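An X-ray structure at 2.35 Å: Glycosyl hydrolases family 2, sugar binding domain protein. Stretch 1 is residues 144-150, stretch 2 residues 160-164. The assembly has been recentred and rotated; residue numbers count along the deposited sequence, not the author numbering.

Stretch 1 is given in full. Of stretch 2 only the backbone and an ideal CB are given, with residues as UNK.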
# COMPACT_ATOMS: atom_id res chain seq x y z
N ALA A 144 -8.42 -14.41 29.95
CA ALA A 144 -9.34 -13.90 28.93
C ALA A 144 -10.09 -15.02 28.23
O ALA A 144 -11.26 -14.85 27.85
CB ALA A 144 -8.59 -13.04 27.92
N VAL A 145 -9.43 -16.18 28.05
CA VAL A 145 -10.14 -17.33 27.50
C VAL A 145 -11.26 -17.74 28.43
O VAL A 145 -12.39 -18.01 28.00
CB VAL A 145 -9.17 -18.50 27.25
CG1 VAL A 145 -9.95 -19.77 26.99
CG2 VAL A 145 -8.26 -18.21 26.06
N GLU A 146 -10.97 -17.79 29.73
CA GLU A 146 -11.98 -18.11 30.73
C GLU A 146 -13.13 -17.12 30.65
O GLU A 146 -14.25 -17.50 30.28
CB GLU A 146 -11.35 -18.12 32.12
CG GLU A 146 -12.33 -18.46 33.24
CD GLU A 146 -13.11 -19.75 32.97
OE1 GLU A 146 -12.49 -20.75 32.53
OE2 GLU A 146 -14.35 -19.74 33.18
N ALA A 147 -12.87 -15.84 30.96
CA ALA A 147 -13.94 -14.85 30.96
C ALA A 147 -14.70 -14.83 29.64
O ALA A 147 -15.86 -14.42 29.62
CB ALA A 147 -13.39 -13.45 31.24
N PHE A 148 -14.08 -15.29 28.56
CA PHE A 148 -14.80 -15.35 27.29
C PHE A 148 -15.68 -16.58 27.20
O PHE A 148 -16.80 -16.51 26.68
CB PHE A 148 -13.81 -15.31 26.13
CG PHE A 148 -14.46 -15.48 24.80
CD1 PHE A 148 -15.15 -14.43 24.22
CD2 PHE A 148 -14.38 -16.69 24.12
CE1 PHE A 148 -15.76 -14.58 22.98
CE2 PHE A 148 -14.98 -16.84 22.88
CZ PHE A 148 -15.67 -15.78 22.32
N ARG A 149 -15.21 -17.73 27.70
CA ARG A 149 -16.07 -18.91 27.72
C ARG A 149 -17.31 -18.67 28.57
O ARG A 149 -18.38 -19.22 28.27
CB ARG A 149 -15.29 -20.12 28.23
CG ARG A 149 -14.63 -20.92 27.12
CD ARG A 149 -13.37 -21.64 27.62
NE ARG A 149 -12.76 -22.45 26.57
CZ ARG A 149 -11.61 -23.12 26.68
NH1 ARG A 149 -10.92 -23.07 27.82
NH2 ARG A 149 -11.15 -23.83 25.65
N ARG A 150 -17.21 -17.82 29.60
CA ARG A 150 -18.33 -17.46 30.46
C ARG A 150 -19.25 -16.44 29.80
O ARG A 150 -19.87 -15.62 30.50
CB ARG A 150 -17.83 -16.91 31.79
CG ARG A 150 -17.07 -17.91 32.64
CD ARG A 150 -16.03 -17.20 33.52
NE ARG A 150 -16.58 -16.56 34.72
CZ ARG A 150 -16.11 -16.75 35.95
NH1 ARG A 150 -15.07 -17.56 36.13
NH2 ARG A 150 -16.66 -16.13 36.99
N UNK A 160 -17.69 -22.70 20.67
CA UNK A 160 -16.70 -23.06 21.65
C UNK A 160 -15.27 -22.71 21.31
O UNK A 160 -14.41 -22.81 22.20
CB UNK A 160 -16.79 -24.57 21.91
N UNK A 161 -14.96 -22.31 20.08
CA UNK A 161 -13.60 -21.90 19.74
C UNK A 161 -13.37 -20.45 20.17
O UNK A 161 -14.30 -19.73 20.54
CB UNK A 161 -13.35 -22.06 18.24
N UNK A 162 -12.11 -20.03 20.14
CA UNK A 162 -11.69 -18.75 20.70
C UNK A 162 -11.21 -17.85 19.57
O UNK A 162 -10.33 -18.26 18.81
CB UNK A 162 -10.59 -18.94 21.75
N UNK A 163 -11.72 -16.63 19.44
CA UNK A 163 -11.21 -15.72 18.41
C UNK A 163 -9.98 -14.94 18.84
O UNK A 163 -9.95 -14.29 19.90
CB UNK A 163 -12.31 -14.74 18.00
N UNK A 164 -8.94 -15.01 18.01
CA UNK A 164 -7.65 -14.38 18.26
C UNK A 164 -7.41 -13.34 17.17
O UNK A 164 -7.64 -13.61 15.99
CB UNK A 164 -6.52 -15.41 18.30

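Stretch 1 is the end of a helix, residues 144-149, closed by backbone hydrogen bonds such as Arg149 N to Val145 O at 2.8 Å. Arg150 is the first residue to leave helical angles. The side chains of Val145, Phe148 and Arg149 are the ones that come near stretch 2. Phe148 points toward it, with chi1 in the t well. Stretch 2 runs past this surface at 130° to the helix direction, and the two axes come no closer than 9.9 Å.

Position 160 has phi 81° and psi -11°. A positive phi of this kind favours glycine by itself, although asparagine or aspartate can also adopt it. The CA-to-CB direction is sideways, and the ideal CB has nothing of stretch 1 within 5.5 Å. The backbone therefore says more than the surroundings. The residue is Gly160. Its carbonyl takes part in a water link: a water donates to Gly160 O at 3.0 Å and accepts a weak hydrogen bond from Arg149 NE at 3.2 Å.

At position 161 the CA-to-CB bond points away from the helix, and the backbone is extended. Stretch 1 sets no limit here, so almost any residue would suit, long or polar ones included. The residue is Lys161. The nearest approach of its side chain is Lys161 CB to Phe148 CE2, 7.2 Å. The contact is made by the backbone instead: Lys161 O lies 3.8 Å from Phe148 CE2, at the edge of the ring and near its plane.

Position 162 begins the strand, and its angles, -115° and 127°, are those of a beta residue. The CB points sideways, but the ideal atom is 5.0 Å from both Val145 CG2 and Phe148 CE2. That leaves room for a medium-sized apolar side chain that can reach on to the helix. Isoleucine, leucine, valine or methionine would be reasonable. The residue is Ile162, with chi1 and chi2 both in the m well. Its CG2 packs against Val145 CG2 at 4.2 Å. Its CD1 reaches the edge of the Phe148 ring, 3.7 Å from CD2, and also lies 4.2 Å from Arg149 NE.

At position 163 the CB points sideways and has no atom of stretch 1 within 5.5 Å. The backbone N faces the Phe148 ring more closely than the CB does. Phi is -85°, which proline can accept, but valine, threonine or other strand residues would fit as well. The residue is Pro163. Its ring closes back onto the backbone N, which carries CD to the aromatic side chain: Pro163 CD is 3.5 Å from Phe148 CE2, an apolar contact.

Position 164 continues the strand, again with a sideways CB and open space before stretch 1. Beta-branched residues such as valine, isoleucine or threonine suit the extended backbone, but the helix does not select one. The residue is Ile164. Its end comes nearer, but Ile164 CD1 is still 6.0 Å from Val145 CG2, too far for a contact.

Stretch 2 (160-164) GKIPI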
# COMPACT_ATOMS: atom_id res chain seq x y z
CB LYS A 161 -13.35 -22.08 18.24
CG LYS A 161 -13.41 -23.54 17.81
CD LYS A 161 -13.55 -23.70 16.30
CE LYS A 161 -12.21 -23.90 15.62
NZ LYS A 161 -12.38 -24.54 14.28
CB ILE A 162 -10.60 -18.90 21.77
CG1 ILE A 162 -11.01 -19.95 22.80
CG2 ILE A 162 -10.35 -17.58 22.47
CD1 ILE A 162 -12.32 -19.65 23.49
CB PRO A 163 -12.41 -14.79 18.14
CG PRO A 163 -13.40 -15.03 19.27
CD PRO A 163 -12.76 -15.98 20.26
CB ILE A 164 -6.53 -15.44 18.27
CG1 ILE A 164 -6.75 -16.41 19.42
CG2 ILE A 164 -5.13 -14.79 18.39
CD1 ILE A 164 -6.80 -15.72 20.77
O HOH W 1 -14.72 -24.23 24.84
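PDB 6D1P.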